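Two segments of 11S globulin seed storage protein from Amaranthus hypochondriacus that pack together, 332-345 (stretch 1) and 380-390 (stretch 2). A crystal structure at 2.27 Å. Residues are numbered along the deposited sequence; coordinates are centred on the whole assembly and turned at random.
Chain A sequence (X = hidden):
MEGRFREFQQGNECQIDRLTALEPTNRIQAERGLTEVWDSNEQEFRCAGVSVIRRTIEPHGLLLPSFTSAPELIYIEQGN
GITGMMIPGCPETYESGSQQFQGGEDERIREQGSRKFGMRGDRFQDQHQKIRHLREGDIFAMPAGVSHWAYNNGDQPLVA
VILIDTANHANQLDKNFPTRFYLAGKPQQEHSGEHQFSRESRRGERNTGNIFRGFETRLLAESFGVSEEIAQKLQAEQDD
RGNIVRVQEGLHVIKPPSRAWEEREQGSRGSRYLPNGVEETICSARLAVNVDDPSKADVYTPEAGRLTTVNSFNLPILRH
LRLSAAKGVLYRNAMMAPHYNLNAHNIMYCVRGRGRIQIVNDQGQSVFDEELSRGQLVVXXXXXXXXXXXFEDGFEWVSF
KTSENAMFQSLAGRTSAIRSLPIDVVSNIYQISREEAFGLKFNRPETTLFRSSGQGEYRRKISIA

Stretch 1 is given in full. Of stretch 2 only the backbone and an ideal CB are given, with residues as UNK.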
# COMPACT_ATOMS: atom_id res chain seq x y z
N ARG A 332 38.37 -12.09 7.11
CA ARG A 332 39.45 -11.21 6.66
C ARG A 332 39.58 -11.14 5.14
O ARG A 332 39.68 -12.16 4.46
CB ARG A 332 40.80 -11.55 7.35
CG ARG A 332 41.53 -12.80 6.85
CD ARG A 332 42.93 -12.47 6.27
NE ARG A 332 44.03 -12.60 7.23
CZ ARG A 332 45.14 -13.32 7.03
NH1 ARG A 332 45.30 -14.00 5.89
NH2 ARG A 332 46.09 -13.38 7.95
N ASN A 333 39.55 -9.92 4.62
CA ASN A 333 39.74 -9.61 3.20
C ASN A 333 38.71 -10.21 2.24
O ASN A 333 38.86 -10.13 1.03
CB ASN A 333 41.17 -9.94 2.75
CG ASN A 333 42.22 -9.25 3.61
OD1 ASN A 333 42.01 -8.14 4.10
ND2 ASN A 333 43.35 -9.91 3.80
N ALA A 334 37.67 -10.81 2.79
CA ALA A 334 36.63 -11.38 1.97
C ALA A 334 35.71 -10.27 1.49
O ALA A 334 35.68 -9.18 2.08
CB ALA A 334 35.84 -12.42 2.73
N MET A 335 34.99 -10.54 0.42
CA MET A 335 34.07 -9.56 -0.12
C MET A 335 32.73 -10.19 -0.49
O MET A 335 32.63 -11.39 -0.75
CB MET A 335 34.66 -8.83 -1.33
CG MET A 335 34.25 -9.41 -2.66
SD MET A 335 34.77 -8.39 -4.06
CE MET A 335 36.46 -8.04 -3.58
N MET A 336 31.70 -9.36 -0.47
CA MET A 336 30.43 -9.71 -1.05
C MET A 336 30.41 -9.07 -2.43
O MET A 336 30.57 -7.86 -2.55
CB MET A 336 29.29 -9.19 -0.19
CG MET A 336 27.92 -9.59 -0.71
SD MET A 336 26.66 -9.35 0.55
CE MET A 336 25.24 -10.06 -0.26
N ALA A 337 30.26 -9.88 -3.47
CA ALA A 337 30.29 -9.38 -4.83
C ALA A 337 29.35 -8.20 -5.01
O ALA A 337 28.34 -8.09 -4.32
CB ALA A 337 29.95 -10.46 -5.81
N PRO A 338 29.67 -7.33 -5.97
CA PRO A 338 28.74 -6.24 -6.26
C PRO A 338 27.37 -6.85 -6.50
O PRO A 338 27.25 -7.82 -7.24
CB PRO A 338 29.29 -5.66 -7.57
CG PRO A 338 30.74 -6.01 -7.56
CD PRO A 338 30.81 -7.36 -6.90
N HIS A 339 26.36 -6.31 -5.84
CA HIS A 339 25.01 -6.81 -5.99
C HIS A 339 24.06 -5.65 -5.80
O HIS A 339 24.46 -4.58 -5.33
CB HIS A 339 24.71 -7.86 -4.93
CG HIS A 339 24.91 -7.36 -3.54
ND1 HIS A 339 26.16 -7.11 -3.02
CD2 HIS A 339 24.03 -7.03 -2.57
CE1 HIS A 339 26.04 -6.66 -1.78
NE2 HIS A 339 24.76 -6.60 -1.48
N TYR A 340 22.81 -5.87 -6.16
CA TYR A 340 21.79 -4.90 -5.88
C TYR A 340 20.59 -5.62 -5.34
O TYR A 340 20.33 -6.75 -5.68
CB TYR A 340 21.43 -4.13 -7.14
CG TYR A 340 20.60 -4.90 -8.14
CD1 TYR A 340 21.19 -5.77 -9.04
CD2 TYR A 340 19.24 -4.71 -8.20
CE1 TYR A 340 20.42 -6.44 -9.98
CE2 TYR A 340 18.47 -5.36 -9.12
CZ TYR A 340 19.06 -6.23 -10.02
OH TYR A 340 18.26 -6.88 -10.93
N ASN A 341 19.86 -4.94 -4.47
CA ASN A 341 18.64 -5.48 -3.94
C ASN A 341 17.48 -5.12 -4.86
O ASN A 341 17.32 -3.93 -5.23
CB ASN A 341 18.44 -4.95 -2.53
CG ASN A 341 19.61 -5.32 -1.60
OD1 ASN A 341 19.56 -6.35 -0.92
ND2 ASN A 341 20.68 -4.49 -1.59
N LEU A 342 16.70 -6.13 -5.24
CA LEU A 342 15.65 -5.95 -6.25
C LEU A 342 14.49 -5.15 -5.72
O LEU A 342 13.89 -4.36 -6.45
CB LEU A 342 15.04 -7.28 -6.71
CG LEU A 342 15.79 -8.45 -7.34
CD1 LEU A 342 15.05 -8.91 -8.61
CD2 LEU A 342 17.25 -8.19 -7.59
N ASN A 343 14.16 -5.36 -4.46
CA ASN A 343 12.84 -4.97 -4.00
C ASN A 343 12.78 -4.06 -2.78
O ASN A 343 11.71 -3.65 -2.36
CB ASN A 343 11.96 -6.23 -3.80
CG ASN A 343 12.76 -7.43 -3.35
OD1 ASN A 343 13.81 -7.30 -2.70
ND2 ASN A 343 12.29 -8.63 -3.71
N ALA A 344 13.93 -3.73 -2.22
CA ALA A 344 13.93 -3.17 -0.88
C ALA A 344 15.12 -2.23 -0.64
O ALA A 344 16.20 -2.41 -1.23
CB ALA A 344 13.94 -4.31 0.15
N HIS A 345 14.91 -1.23 0.21
CA HIS A 345 16.01 -0.43 0.74
C HIS A 345 16.72 -1.30 1.74
O HIS A 345 16.11 -2.09 2.44
CB HIS A 345 15.53 0.84 1.46
CG HIS A 345 14.81 1.80 0.57
ND1 HIS A 345 15.47 2.60 -0.35
CD2 HIS A 345 13.49 2.07 0.43
CE1 HIS A 345 14.58 3.32 -1.02
NE2 HIS A 345 13.38 3.02 -0.56
N UNK A 380 21.39 1.81 1.86
CA UNK A 380 21.45 1.43 0.46
C UNK A 380 20.04 1.46 -0.11
O UNK A 380 19.21 0.65 0.25
CB UNK A 380 22.09 0.05 0.29
N UNK A 381 19.77 2.43 -1.00
CA UNK A 381 18.44 2.48 -1.61
C UNK A 381 18.19 1.31 -2.55
O UNK A 381 19.11 0.79 -3.22
CB UNK A 381 18.26 3.80 -2.37
N UNK A 382 16.92 0.89 -2.59
CA UNK A 382 16.48 -0.14 -3.51
C UNK A 382 17.13 0.05 -4.85
O UNK A 382 17.12 1.15 -5.39
CB UNK A 382 14.96 -0.14 -3.65
N UNK A 383 17.70 -1.03 -5.37
CA UNK A 383 18.25 -1.09 -6.71
C UNK A 383 19.62 -0.46 -6.82
O UNK A 383 20.28 -0.64 -7.83
CB UNK A 383 17.30 -0.41 -7.69
N UNK A 384 20.07 0.26 -5.79
CA UNK A 384 21.42 0.79 -5.82
C UNK A 384 22.42 -0.36 -5.70
O UNK A 384 22.34 -1.20 -4.80
CB UNK A 384 21.63 1.81 -4.70
N UNK A 385 23.38 -0.38 -6.62
CA UNK A 385 24.40 -1.42 -6.62
C UNK A 385 25.44 -1.19 -5.55
O UNK A 385 25.83 -0.04 -5.27
CB UNK A 385 25.08 -1.50 -7.99
N UNK A 386 25.89 -2.28 -4.94
CA UNK A 386 26.79 -2.22 -3.81
C UNK A 386 27.75 -3.42 -3.73
O UNK A 386 27.39 -4.53 -4.10
CB UNK A 386 25.97 -2.13 -2.52
N UNK A 387 28.98 -3.14 -3.30
CA UNK A 387 30.00 -4.15 -3.00
C UNK A 387 30.55 -3.91 -1.59
O UNK A 387 30.64 -2.78 -1.11
CB UNK A 387 31.13 -4.11 -4.03
N UNK A 388 30.85 -4.98 -0.89
CA UNK A 388 31.36 -4.86 0.47
C UNK A 388 32.68 -5.60 0.54
O UNK A 388 32.74 -6.80 0.28
CB UNK A 388 30.36 -5.41 1.50
N UNK A 389 33.74 -4.88 0.87
CA UNK A 389 35.06 -5.48 0.96
C UNK A 389 35.57 -5.42 2.39
O UNK A 389 35.87 -4.34 2.91
CB UNK A 389 36.04 -4.78 0.01
N UNK A 390 35.62 -6.58 3.04
CA UNK A 390 36.11 -6.66 4.41
C UNK A 390 37.60 -6.33 4.47
O UNK A 390 38.36 -6.57 3.53
CB UNK A 390 35.85 -8.05 4.99

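Position 380 points its CB sideways, 5.1 Å from Asn-341 ND2, and stretch 1 leaves room beside it, so many mid-sized side chains would suit. It is Val-380, whose backbone O accepts a CA-H...O contact from His-345 CA at 3.4 Å.

At 381, CB points away overall, although it lies 3.6 Å from His-345 ND1, so stretch 1 sets little limit on what lies beyond CB; phi of -68° and psi of 146° suit proline among others. Pro-381 fits, opening a type II turn that position 384 closes.

The CB of 382 points sideways, 3.5 Å from Ala-344 O and alongside the His-345 ring. A long side chain could run past Ala-344 toward the carbonyl of Leu-342; polar or aliphatic types would do. The residue is Gln-382, its CB over one face of the His-345 ring.

Position 383 has a positive phi (80°), common for glycine or asparagine at this place in a type II turn. Its CB points away, yet the O atoms of Asn-341 and Leu-342 lie close by as acceptors, so a short donor could reach them. Asn-383 supplies it: ND2 donates to Asn-341 O (2.9 Å) and to Leu-342 O (3.0 Å), while its backbone N also donates to Asn-341 O (2.9 Å).

Position 384 points away and stretch 1 hardly constrains it; Phe-384 occupies it.

From 385 the chain is a strand that pairs in antiparallel register with stretch 1, nearly antiparallel to strand 335-337 and more oblique to 339-341. The CB of 385 sits 4.1 Å from His-339 O and 4.6 Å from Tyr-340 CB, where a small residue packs easily: Ala-385.

At 386, backbone N and O pair with His-339 O and N (both 2.7 Å), and the side chain lies on the same face as the imidazole, inviting a branched aliphatic. Ile-386 places CG2 4.0 Å from the centroid of the His-339 ring, over its face.

Position 387 falls at a bulge, its CB 3.9 Å from Pro-338 CA. Apolar groups suit it, and Val-387 brings CG2 to 4.1 Å from Met-335 SD.

Position 388 shares its face with Met-336 and His-339. A long chain, aliphatic or tipped with a polar group, could follow Met-336 to the imidazole. Lys-388 does so, and water 1 joins its NZ (2.8 Å) to His-339 NE2 (2.9 Å).

Position 389 lies beside Met-335, its CB 4.5 Å from Met-335 CB; flexible chains, apolar or polar, would fit. Gln-389 curls back, leaving OE1 3.5 Å from Met-335 CE.

At 390 CB points toward stretch 1, a tight 3.1 Å from Ala-334 O, favouring a small residue. Ala-390 fits, and its N donates to Ala-334 O (2.8 Å).

Stretch 2 (380-390) VPQNFAIVKQA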
# COMPACT_ATOMS: atom_id res chain seq x y z
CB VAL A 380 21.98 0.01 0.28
CG1 VAL A 380 22.31 -0.22 -1.20
CG2 VAL A 380 23.21 -0.26 1.19
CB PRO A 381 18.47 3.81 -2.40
CG PRO A 381 19.62 4.61 -1.77
CD PRO A 381 20.63 3.55 -1.39
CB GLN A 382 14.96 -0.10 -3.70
CG GLN A 382 14.47 -1.06 -4.80
CD GLN A 382 13.00 -0.88 -5.16
OE1 GLN A 382 12.40 -1.77 -5.77
NE2 GLN A 382 12.41 0.25 -4.78
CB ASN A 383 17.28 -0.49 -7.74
CG ASN A 383 16.18 -1.47 -8.17
OD1 ASN A 383 15.49 -1.23 -9.16
ND2 ASN A 383 16.04 -2.57 -7.44
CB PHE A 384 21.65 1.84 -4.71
CG PHE A 384 21.15 3.24 -5.06
CD1 PHE A 384 21.85 4.37 -4.64
CD2 PHE A 384 19.98 3.42 -5.79
CE1 PHE A 384 21.41 5.66 -4.93
CE2 PHE A 384 19.53 4.71 -6.10
CZ PHE A 384 20.25 5.84 -5.66
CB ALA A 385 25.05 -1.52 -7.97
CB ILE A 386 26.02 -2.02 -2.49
CG1 ILE A 386 26.94 -2.24 -1.30
CG2 ILE A 386 24.80 -2.94 -2.41
CD1 ILE A 386 26.29 -1.98 0.01
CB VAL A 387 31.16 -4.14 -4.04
CG1 VAL A 387 31.84 -2.77 -4.10
CG2 VAL A 387 32.16 -5.26 -3.74
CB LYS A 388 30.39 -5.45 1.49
CG LYS A 388 28.91 -5.16 1.22
CD LYS A 388 28.05 -5.55 2.43
CE LYS A 388 26.57 -5.40 2.17
NZ LYS A 388 26.06 -6.53 1.36
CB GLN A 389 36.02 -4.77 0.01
CG GLN A 389 37.48 -4.95 0.34
CD GLN A 389 38.12 -6.03 -0.48
OE1 GLN A 389 38.44 -5.84 -1.65
NE2 GLN A 389 38.31 -7.19 0.14
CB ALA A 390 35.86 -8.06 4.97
O HOH W 1 23.46 -5.66 0.93
O HOH W 2 20.21 -2.29 -3.63
O HOH W 3 18.85 -1.81 -1.33
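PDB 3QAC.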